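PDB 2YNK: WZI from Escherichia coli, which acts as an outer-membrane beta-barrel lectin that underpins assembly of the group 1 capsule, probably by binding capsular polysaccharide. Local coordinates for residues L27-L32 with G215-F220; M174-Q179 with G191-Q196. All coordinates share one frame; numbering follows the deposited sequence.

Contact 1. Residues L27-L32 with G215-F220; sequences LSTWPL and GGRFTF
Arg-217 reaches from the barrel wall to the hydroxyls of Ser-28 and Thr-29, joining the N-terminal segment 27-32 to strand 212-221 of an 18-stranded antiparallel outer-membrane beta-barrel. Its NH2 donates to Ser-28 OG at 3.2 Å, and the hydroxyl lies in the guanidinium plane. Next along the same edge, NE donates to Thr-29 OG1 with an N-H...O angle of 153°, though the modelled length is doubtfully short. Arg-217 CG is anti to the backbone N (chi1 167°), and the chain runs extended from there to NE, antiparallel to the Thr-29 side chain. Beside the polar pair, Thr-219 CG2 packs 4.0 Å from Ser-28 OG. A second shell of barrel residues holds these groups: Asp-274 makes a salt bridge to Arg-217 NH2, and Glu-227, the strongest partner of Ser-28, hydrogen-bonds to its OG. The buried guanidinium charge is thus probably balanced, at least in part, by Asp-274. Behind the contact, strand 29-30 pairs with strand 151-152, and Trp-30 turns back so that NE1 donates to Leu-27 O at 2.9 Å, from above the carbonyl plane. Leu-32 CG lies over the centre of the indole, 3.7 Å above its plane.

Contact 2. Residues M174-Q179 with G191-Q196; sequences MQRAEQ and GPWQYQ. With HEX (hexane), chain S.
Gln-175 and Gln-196 face each other, CA atoms 4.9 Å apart, where the short strand segments 174-176 and 193-196 run antiparallel (171°) in the barrel wall. Their side chains extend alongside each other in one direction, amides nearly coplanar; Gln-196 NE2 donates to an in-plane lone pair of Gln-175 OE1 at 2.7 Å, while Gln-196 OE1 accepts from Trp-152 NE1. Further along, the Gln-194 side chain inserts between the backbones. The chain bends about CB-CG (chi2 66°), bringing CD in toward Arg-176; OE1 then accepts Arg-176 N on a lone pair at 3.0 Å and also Tyr-195 N, and NE2 returns a weak bond to Arg-176 O. The Gln-179 amide stacks on that of Gln-194. Arg-176 lays its guanidinium flat on the Trp-193 indole, centres 4.0 Å apart, an off-centre cation-pi contact, while CD sits over the six-membered ring, 3.7 Å from its centroid. NH1 hydrogen-bonds to Trp-193 O at 3.1 Å and to Ala-180 O, and Glu-178 O and Gln-179 CA lie over the other guanidinium face. The Tyr-195 ring has Gln-175 CA over one face and hexane over the opposite one, C2 being 3.7 Å from Tyr-195 CZ; its OH is hydrogen-bonded with Gln-141 OE1. In the wall, strands 170-176 and 193-201 are neighbours, with strand 141-145 flanking the former and 212-221 the latter.

In the fold
Contacts 1 and 2 have centres about 8 Å apart and share the barrel sheet, strands 193-201 and 212-221 being successive neighbours. Probable backbone hydrogen bonds tie them: Arg-217 O to Gln-196 N and Thr-219 N to Gln-194 O, both 2.9 Å. The inner segment of contact 1 also reaches contact 2 directly, because Trp-30 O accepts from Gln-196 NE2 and Pro-31 O accepts weakly from Gln-175 NE2. The two glutamines therefore belong to the lining that receives residues 27-32. Hydrocarbon also meets these strands: a bound hexane touches Arg-217, hexane lies on Tyr-195, and n-octane is about 4 Å from the nearest side-chain atoms of Trp-193, which shares the octane pocket with Pro-182 and Leu-187.

Contact 1. Residues L27-L32 with G215-F220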
ATOM      1  N   LEU A  27      -7.041  -1.024  -8.546  1.00 48.35           N
ATOM      2  CA  LEU A  27      -5.936  -1.415  -7.694  1.00 47.45           C
ATOM      3  C   LEU A  27      -5.540  -0.276  -6.760  1.00 47.11           C
ATOM      4  O   LEU A  27      -4.402  -0.225  -6.316  1.00 46.91           O
ATOM      5  CB  LEU A  27      -4.741  -1.821  -8.551  1.00 46.54           C
ATOM      6  CG  LEU A  27      -4.962  -2.994  -9.502  1.00 46.50           C
ATOM      7  CD1 LEU A  27      -3.732  -3.211 -10.373  1.00 46.01           C
ATOM      8  CD2 LEU A  27      -5.295  -4.254  -8.728  1.00 46.24           C
ATOM      9  N   SER A  28      -6.467   0.628  -6.449  1.00 47.44           N
ATOM     10  CA  SER A  28      -6.128   1.792  -5.621  1.00 47.65           C
ATOM     11  C   SER A  28      -6.726   1.731  -4.207  1.00 48.07           C
ATOM     12  O   SER A  28      -6.581   2.673  -3.431  1.00 52.06           O
ATOM     13  CB  SER A  28      -6.547   3.084  -6.321  1.00 48.07           C
ATOM     14  OG  SER A  28      -7.947   3.244  -6.283  1.00 49.74           O
ATOM     15  N   THR A  29      -7.380   0.624  -3.872  1.00 47.04           N
ATOM     16  CA  THR A  29      -7.878   0.399  -2.529  1.00 45.29           C
ATOM     17  C   THR A  29      -7.569  -1.026  -2.104  1.00 46.51           C
ATOM     18  O   THR A  29      -8.270  -1.968  -2.493  1.00 48.28           O
ATOM     19  CB  THR A  29      -9.377   0.668  -2.443  1.00 45.25           C
ATOM     20  OG1 THR A  29      -9.595   2.073  -2.572  1.00 48.24           O
ATOM     21  CG2 THR A  29      -9.942   0.221  -1.132  1.00 44.34           C
ATOM     22  N   TRP A  30      -6.499  -1.166  -1.313  1.00 46.02           N
ATOM     23  CA  TRP A  30      -6.133  -2.432  -0.699  1.00 44.67           C
ATOM     24  C   TRP A  30      -6.549  -2.453   0.742  1.00 43.28           C
ATOM     25  O   TRP A  30      -6.585  -1.412   1.384  1.00 44.44           O
ATOM     26  CB  TRP A  30      -4.642  -2.644  -0.801  1.00 45.20           C
ATOM     27  CG  TRP A  30      -4.177  -2.767  -2.219  1.00 46.00           C
ATOM     28  CD1 TRP A  30      -4.131  -1.775  -3.186  1.00 46.45           C
ATOM     29  CD2 TRP A  30      -3.692  -3.976  -2.886  1.00 46.76           C
ATOM     30  NE1 TRP A  30      -3.660  -2.275  -4.370  1.00 47.59           N
ATOM     31  CE2 TRP A  30      -3.375  -3.587  -4.256  1.00 47.07           C
ATOM     32  CE3 TRP A  30      -3.492  -5.290  -2.495  1.00 47.03           C
ATOM     33  CZ2 TRP A  30      -2.878  -4.488  -5.176  1.00 48.32           C
ATOM     34  CZ3 TRP A  30      -2.992  -6.194  -3.431  1.00 47.80           C
ATOM     35  CH2 TRP A  30      -2.692  -5.801  -4.741  1.00 48.88           C
ATOM     36  N   PRO A  31      -6.868  -3.640   1.277  1.00 41.46           N
ATOM     37  CA  PRO A  31      -6.780  -4.934   0.618  1.00 42.11           C
ATOM     38  C   PRO A  31      -7.871  -5.130  -0.436  1.00 44.13           C
ATOM     39  O   PRO A  31      -8.928  -4.498  -0.364  1.00 44.66           O
ATOM     40  CB  PRO A  31      -6.958  -5.911   1.775  1.00 39.89           C
ATOM     41  CG  PRO A  31      -7.874  -5.206   2.684  1.00 39.48           C
ATOM     42  CD  PRO A  31      -7.467  -3.762   2.613  1.00 40.09           C
ATOM     43  N   LEU A  32      -7.598  -5.989  -1.413  1.00 45.66           N
ATOM     44  CA  LEU A  32      -8.565  -6.296  -2.480  1.00 46.27           C
ATOM     45  C   LEU A  32      -9.382  -7.529  -2.120  1.00 47.05           C
ATOM     46  O   LEU A  32      -8.848  -8.501  -1.599  1.00 49.19           O
ATOM     47  CB  LEU A  32      -7.841  -6.572  -3.802  1.00 45.26           C
ATOM     48  CG  LEU A  32      -6.820  -5.552  -4.298  1.00 43.39           C
ATOM     49  CD1 LEU A  32      -6.000  -6.141  -5.427  1.00 43.10           C
ATOM     50  CD2 LEU A  32      -7.510  -4.272  -4.727  1.00 42.67           C
ATOM     51  N   GLY A 215     -11.818   5.895   9.542  1.00 50.34           N
ATOM     52  CA  GLY A 215     -11.657   6.355   8.167  1.00 51.09           C
ATOM     53  C   GLY A 215     -12.565   5.733   7.131  1.00 51.33           C
ATOM     54  O   GLY A 215     -13.165   4.670   7.336  1.00 52.03           O
ATOM     55  N   GLY A 216     -12.637   6.408   5.993  1.00 50.41           N
ATOM     56  CA  GLY A 216     -13.537   6.020   4.926  1.00 50.87           C
ATOM     57  C   GLY A 216     -12.924   6.358   3.590  1.00 50.76           C
ATOM     58  O   GLY A 216     -12.233   7.374   3.445  1.00 50.68           O
ATOM     59  N   ARG A 217     -13.170   5.495   2.615  1.00 49.59           N
ATOM     60  CA  ARG A 217     -12.682   5.710   1.271  1.00 49.70           C
ATOM     61  C   ARG A 217     -13.692   5.206   0.247  1.00 50.21           C
ATOM     62  O   ARG A 217     -14.317   4.155   0.433  1.00 48.19           O
ATOM     63  CB  ARG A 217     -11.350   5.007   1.079  1.00 49.17           C
ATOM     64  CG  ARG A 217     -10.932   4.929  -0.379  1.00 50.55           C
ATOM     65  CD  ARG A 217      -9.514   4.439  -0.539  1.00 49.77           C
ATOM     66  NE  ARG A 217      -9.135   4.425  -1.946  1.00 50.33           N
ATOM     67  CZ  ARG A 217      -8.744   5.493  -2.635  1.00 51.97           C
ATOM     68  NH1 ARG A 217      -8.684   6.694  -2.054  1.00 53.06           N
ATOM     69  NH2 ARG A 217      -8.414   5.362  -3.916  1.00 51.47           N
ATOM     70  N   PHE A 218     -13.826   5.963  -0.833  1.00 50.56           N
ATOM     71  CA  PHE A 218     -14.778   5.668  -1.890  1.00 52.42           C
ATOM     72  C   PHE A 218     -14.098   5.864  -3.231  1.00 52.67           C
ATOM     73  O   PHE A 218     -13.349   6.829  -3.414  1.00 50.39           O
ATOM     74  CB  PHE A 218     -15.981   6.603  -1.792  1.00 54.25           C
ATOM     75  CG  PHE A 218     -17.054   6.324  -2.806  1.00 56.99           C
ATOM     76  CD1 PHE A 218     -18.074   5.421  -2.531  1.00 57.46           C
ATOM     77  CD2 PHE A 218     -17.058   6.979  -4.037  1.00 58.36           C
ATOM     78  CE1 PHE A 218     -19.068   5.173  -3.463  1.00 56.97           C
ATOM     79  CE2 PHE A 218     -18.050   6.732  -4.969  1.00 57.37           C
ATOM     80  CZ  PHE A 218     -19.052   5.825  -4.683  1.00 57.65           C
ATOM     81  N   THR A 219     -14.354   4.943  -4.159  1.00 52.96           N
ATOM     82  CA  THR A 219     -13.861   5.068  -5.529  1.00 53.27           C
ATOM     83  C   THR A 219     -14.919   4.646  -6.541  1.00 55.16           C
ATOM     84  O   THR A 219     -15.783   3.814  -6.248  1.00 53.27           O
ATOM     85  CB  THR A 219     -12.635   4.189  -5.755  1.00 51.93           C
ATOM     86  OG1 THR A 219     -12.924   2.879  -5.278  1.00 53.75           O
ATOM     87  CG2 THR A 219     -11.437   4.731  -5.005  1.00 52.48           C
ATOM     88  N   PHE A 220     -14.842   5.226  -7.734  1.00 56.23           N
ATOM     89  CA  PHE A 220     -15.710   4.819  -8.828  1.00 56.84           C
ATOM     90  C   PHE A 220     -15.102   5.150 -10.174  1.00 58.04           C
ATOM     91  O   PHE A 220     -14.331   6.114 -10.307  1.00 57.08           O
ATOM     92  CB  PHE A 220     -17.107   5.440  -8.705  1.00 57.83           C
ATOM     93  CG  PHE A 220     -17.162   6.913  -9.007  1.00 57.65           C
ATOM     94  CD1 PHE A 220     -16.533   7.827  -8.181  1.00 57.72           C
ATOM     95  CD2 PHE A 220     -17.858   7.381 -10.107  1.00 59.41           C
ATOM     96  CE1 PHE A 220     -16.591   9.181  -8.448  1.00 58.63           C
ATOM     97  CE2 PHE A 220     -17.924   8.733 -10.383  1.00 60.75           C
ATOM     98  CZ  PHE A 220     -17.288   9.637  -9.552  1.00 60.50           C
TER

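Contact 2. Residues M174-Q179 with G191-Q196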
HETATM    1  N   MSE A 174     -14.234  -3.046   6.559  1.00 51.93           N
HETATM    2  CA  MSE A 174     -15.393  -3.463   5.787  1.00 54.51           C
HETATM    3  C   MSE A 174     -15.287  -2.995   4.367  1.00 52.43           C
HETATM    4  O   MSE A 174     -14.823  -1.885   4.114  1.00 50.02           O
HETATM    5  CB  MSE A 174     -16.673  -2.961   6.442  1.00 60.41           C
HETATM    6  CG  MSE A 174     -17.714  -4.078   6.411  1.00 67.85           C
HETATM    7 SE   MSE A 174     -19.436  -3.479   7.163  1.00 80.08          SE
HETATM    8  CE  MSE A 174     -20.653  -3.940   5.679  1.00 76.83           C
ATOM      9  N   GLN A 175     -15.736  -3.853   3.444  1.00 51.08           N
ATOM     10  CA  GLN A 175     -15.577  -3.675   1.992  1.00 50.75           C
ATOM     11  C   GLN A 175     -16.652  -4.392   1.186  1.00 50.55           C
ATOM     12  O   GLN A 175     -17.249  -5.345   1.669  1.00 48.33           O
ATOM     13  CB  GLN A 175     -14.272  -4.311   1.547  1.00 48.91           C
ATOM     14  CG  GLN A 175     -13.063  -3.461   1.765  1.00 49.00           C
ATOM     15  CD  GLN A 175     -11.815  -4.098   1.220  1.00 48.70           C
ATOM     16  OE1 GLN A 175     -10.735  -3.518   1.321  1.00 49.15           O
ATOM     17  NE2 GLN A 175     -11.949  -5.289   0.633  1.00 46.27           N
ATOM     18  N   ARG A 176     -16.841  -3.988  -0.066  1.00 50.11           N
ATOM     19  CA  ARG A 176     -17.609  -4.816  -0.993  1.00 53.14           C
ATOM     20  C   ARG A 176     -16.776  -6.035  -1.360  1.00 52.54           C
ATOM     21  O   ARG A 176     -15.550  -5.956  -1.395  1.00 51.91           O
ATOM     22  CB  ARG A 176     -17.962  -4.062  -2.276  1.00 54.78           C
ATOM     23  CG  ARG A 176     -18.846  -2.843  -2.083  1.00 55.80           C
ATOM     24  CD  ARG A 176     -19.251  -2.272  -3.433  1.00 56.82           C
ATOM     25  NE  ARG A 176     -20.385  -2.987  -4.024  1.00 58.42           N
ATOM     26  CZ  ARG A 176     -20.801  -2.845  -5.281  1.00 58.57           C
ATOM     27  NH1 ARG A 176     -20.179  -2.035  -6.129  1.00 57.37           N
ATOM     28  NH2 ARG A 176     -21.846  -3.540  -5.702  1.00 61.28           N
ATOM     29  N   ALA A 177     -17.435  -7.159  -1.635  1.00 52.77           N
ATOM     30  CA  ALA A 177     -16.741  -8.336  -2.172  1.00 52.06           C
ATOM     31  C   ALA A 177     -16.625  -8.147  -3.676  1.00 52.91           C
ATOM     32  O   ALA A 177     -15.554  -7.817  -4.177  1.00 51.89           O
ATOM     33  CB  ALA A 177     -17.475  -9.619  -1.823  1.00 49.96           C
ATOM     34  N   GLU A 178     -17.733  -8.326  -4.394  1.00 56.63           N
ATOM     35  CA  GLU A 178     -17.785  -7.970  -5.812  1.00 58.64           C
ATOM     36  C   GLU A 178     -18.158  -6.504  -5.926  1.00 58.00           C
ATOM     37  O   GLU A 178     -18.970  -6.010  -5.140  1.00 59.19           O
ATOM     38  CB  GLU A 178     -18.791  -8.829  -6.566  1.00 60.90           C
ATOM     39  CG  GLU A 178     -18.216 -10.150  -7.037  1.00 62.95           C
ATOM     40  CD  GLU A 178     -19.194 -10.936  -7.887  1.00 65.46           C
ATOM     41  OE1 GLU A 178     -19.739 -10.373  -8.864  1.00 69.17           O
ATOM     42  OE2 GLU A 178     -19.417 -12.123  -7.580  1.00 67.78           O
ATOM     43  N   GLN A 179     -17.572  -5.822  -6.907  1.00 56.39           N
ATOM     44  CA  GLN A 179     -17.667  -4.373  -7.012  1.00 56.60           C
ATOM     45  C   GLN A 179     -18.287  -3.940  -8.340  1.00 58.73           C
ATOM     46  O   GLN A 179     -17.821  -2.987  -8.967  1.00 61.03           O
ATOM     47  CB  GLN A 179     -16.265  -3.762  -6.831  1.00 56.11           C
ATOM     48  CG  GLN A 179     -15.747  -3.844  -5.396  1.00 55.34           C
ATOM     49  CD  GLN A 179     -14.239  -3.891  -5.304  1.00 53.15           C
ATOM     50  OE1 GLN A 179     -13.546  -2.964  -5.728  1.00 52.99           O
ATOM     51  NE2 GLN A 179     -13.721  -4.974  -4.734  1.00 51.69           N
ATOM     52  N   GLY A 191     -20.594   3.372 -12.483  1.00 59.94           N
ATOM     53  CA  GLY A 191     -19.635   2.335 -12.864  1.00 58.02           C
ATOM     54  C   GLY A 191     -19.215   1.492 -11.676  1.00 55.75           C
ATOM     55  O   GLY A 191     -19.848   1.552 -10.625  1.00 53.34           O
ATOM     56  N   PRO A 192     -18.148   0.685 -11.839  1.00 55.56           N
ATOM     57  CA  PRO A 192     -17.663  -0.105 -10.715  1.00 54.20           C
ATOM     58  C   PRO A 192     -17.228   0.832  -9.609  1.00 52.85           C
ATOM     59  O   PRO A 192     -16.541   1.822  -9.872  1.00 51.41           O
ATOM     60  CB  PRO A 192     -16.455  -0.861 -11.292  1.00 54.39           C
ATOM     61  CG  PRO A 192     -16.625  -0.800 -12.773  1.00 55.62           C
ATOM     62  CD  PRO A 192     -17.288   0.524 -13.022  1.00 56.51           C
ATOM     63  N   TRP A 193     -17.667   0.538  -8.396  1.00 51.39           N
ATOM     64  CA  TRP A 193     -17.420   1.404  -7.276  1.00 50.79           C
ATOM     65  C   TRP A 193     -17.101   0.566  -6.076  1.00 50.93           C
ATOM     66  O   TRP A 193     -17.437  -0.621  -6.039  1.00 50.53           O
ATOM     67  CB  TRP A 193     -18.623   2.310  -7.033  1.00 51.62           C
ATOM     68  CG  TRP A 193     -19.831   1.613  -6.468  1.00 52.13           C
ATOM     69  CD1 TRP A 193     -20.865   1.014  -7.172  1.00 53.87           C
ATOM     70  CD2 TRP A 193     -20.174   1.429  -5.059  1.00 53.16           C
ATOM     71  NE1 TRP A 193     -21.788   0.479  -6.319  1.00 54.74           N
ATOM     72  CE2 TRP A 193     -21.436   0.690  -5.041  1.00 53.64           C
ATOM     73  CE3 TRP A 193     -19.579   1.776  -3.850  1.00 53.40           C
ATOM     74  CZ2 TRP A 193     -22.061   0.333  -3.863  1.00 53.64           C
ATOM     75  CZ3 TRP A 193     -20.223   1.414  -2.660  1.00 52.81           C
ATOM     76  CH2 TRP A 193     -21.433   0.709  -2.671  1.00 53.62           C
ATOM     77  N   GLN A 194     -16.423   1.170  -5.100  1.00 48.67           N
ATOM     78  CA  GLN A 194     -16.012   0.463  -3.899  1.00 48.30           C
ATOM     79  C   GLN A 194     -15.870   1.401  -2.705  1.00 50.14           C
ATOM     80  O   GLN A 194     -15.450   2.562  -2.844  1.00 48.65           O
ATOM     81  CB  GLN A 194     -14.691  -0.264  -4.148  1.00 46.44           C
ATOM     82  CG  GLN A 194     -13.983  -0.807  -2.909  1.00 44.63           C
ATOM     83  CD  GLN A 194     -14.741  -1.927  -2.209  1.00 44.17           C
ATOM     84  OE1 GLN A 194     -15.911  -1.779  -1.845  1.00 42.77           O
ATOM     85  NE2 GLN A 194     -14.058  -3.046  -1.984  1.00 42.81           N
ATOM     86  N   TYR A 195     -16.230   0.877  -1.535  1.00 50.64           N
ATOM     87  CA  TYR A 195     -16.036   1.571  -0.290  1.00 50.69           C
ATOM     88  C   TYR A 195     -15.100   0.759   0.590  1.00 50.55           C
ATOM     89  O   TYR A 195     -15.032  -0.467   0.500  1.00 48.35           O
ATOM     90  CB  TYR A 195     -17.376   1.814   0.415  1.00 52.18           C
ATOM     91  CG  TYR A 195     -17.938   0.604   1.124  1.00 54.40           C
ATOM     92  CD1 TYR A 195     -18.747  -0.303   0.456  1.00 56.33           C
ATOM     93  CD2 TYR A 195     -17.662   0.366   2.468  1.00 55.47           C
ATOM     94  CE1 TYR A 195     -19.264  -1.414   1.100  1.00 57.28           C
ATOM     95  CE2 TYR A 195     -18.173  -0.744   3.120  1.00 56.78           C
ATOM     96  CZ  TYR A 195     -18.970  -1.636   2.430  1.00 57.89           C
ATOM     97  OH  TYR A 195     -19.480  -2.739   3.077  1.00 59.90           O
ATOM     98  N   GLN A 196     -14.360   1.463   1.438  1.00 52.02           N
ATOM     99  CA  GLN A 196     -13.670   0.828   2.554  1.00 50.55           C
ATOM    100  C   GLN A 196     -13.879   1.683   3.783  1.00 51.04           C
ATOM    101  O   GLN A 196     -13.669   2.895   3.747  1.00 53.46           O
ATOM    102  CB  GLN A 196     -12.177   0.660   2.268  1.00 49.66           C
ATOM    103  CG  GLN A 196     -11.496  -0.328   3.202  1.00 49.45           C
ATOM    104  CD  GLN A 196     -10.003  -0.370   3.005  1.00 49.18           C
ATOM    105  OE1 GLN A 196      -9.256   0.377   3.646  1.00 50.09           O
ATOM    106  NE2 GLN A 196      -9.552  -1.226   2.105  1.00 48.40           N
TER
HETATM  107  C1  HEX S1018     -21.636   1.234   4.000  1.00 67.72           C
HETATM  108  C2  HEX S1018     -22.184  -0.113   3.555  1.00 71.52           C
HETATM  109  C3  HEX S1018     -22.694  -0.098   2.109  1.00 70.10           C
HETATM  110  C4  HEX S1018     -23.728  -1.205   1.900  1.00 71.51           C
HETATM  111  C5  HEX S1018     -24.367  -1.194   0.511  1.00 70.86           C
HETATM  112  C6  HEX S1018     -25.545  -2.151   0.464  1.00 67.89           C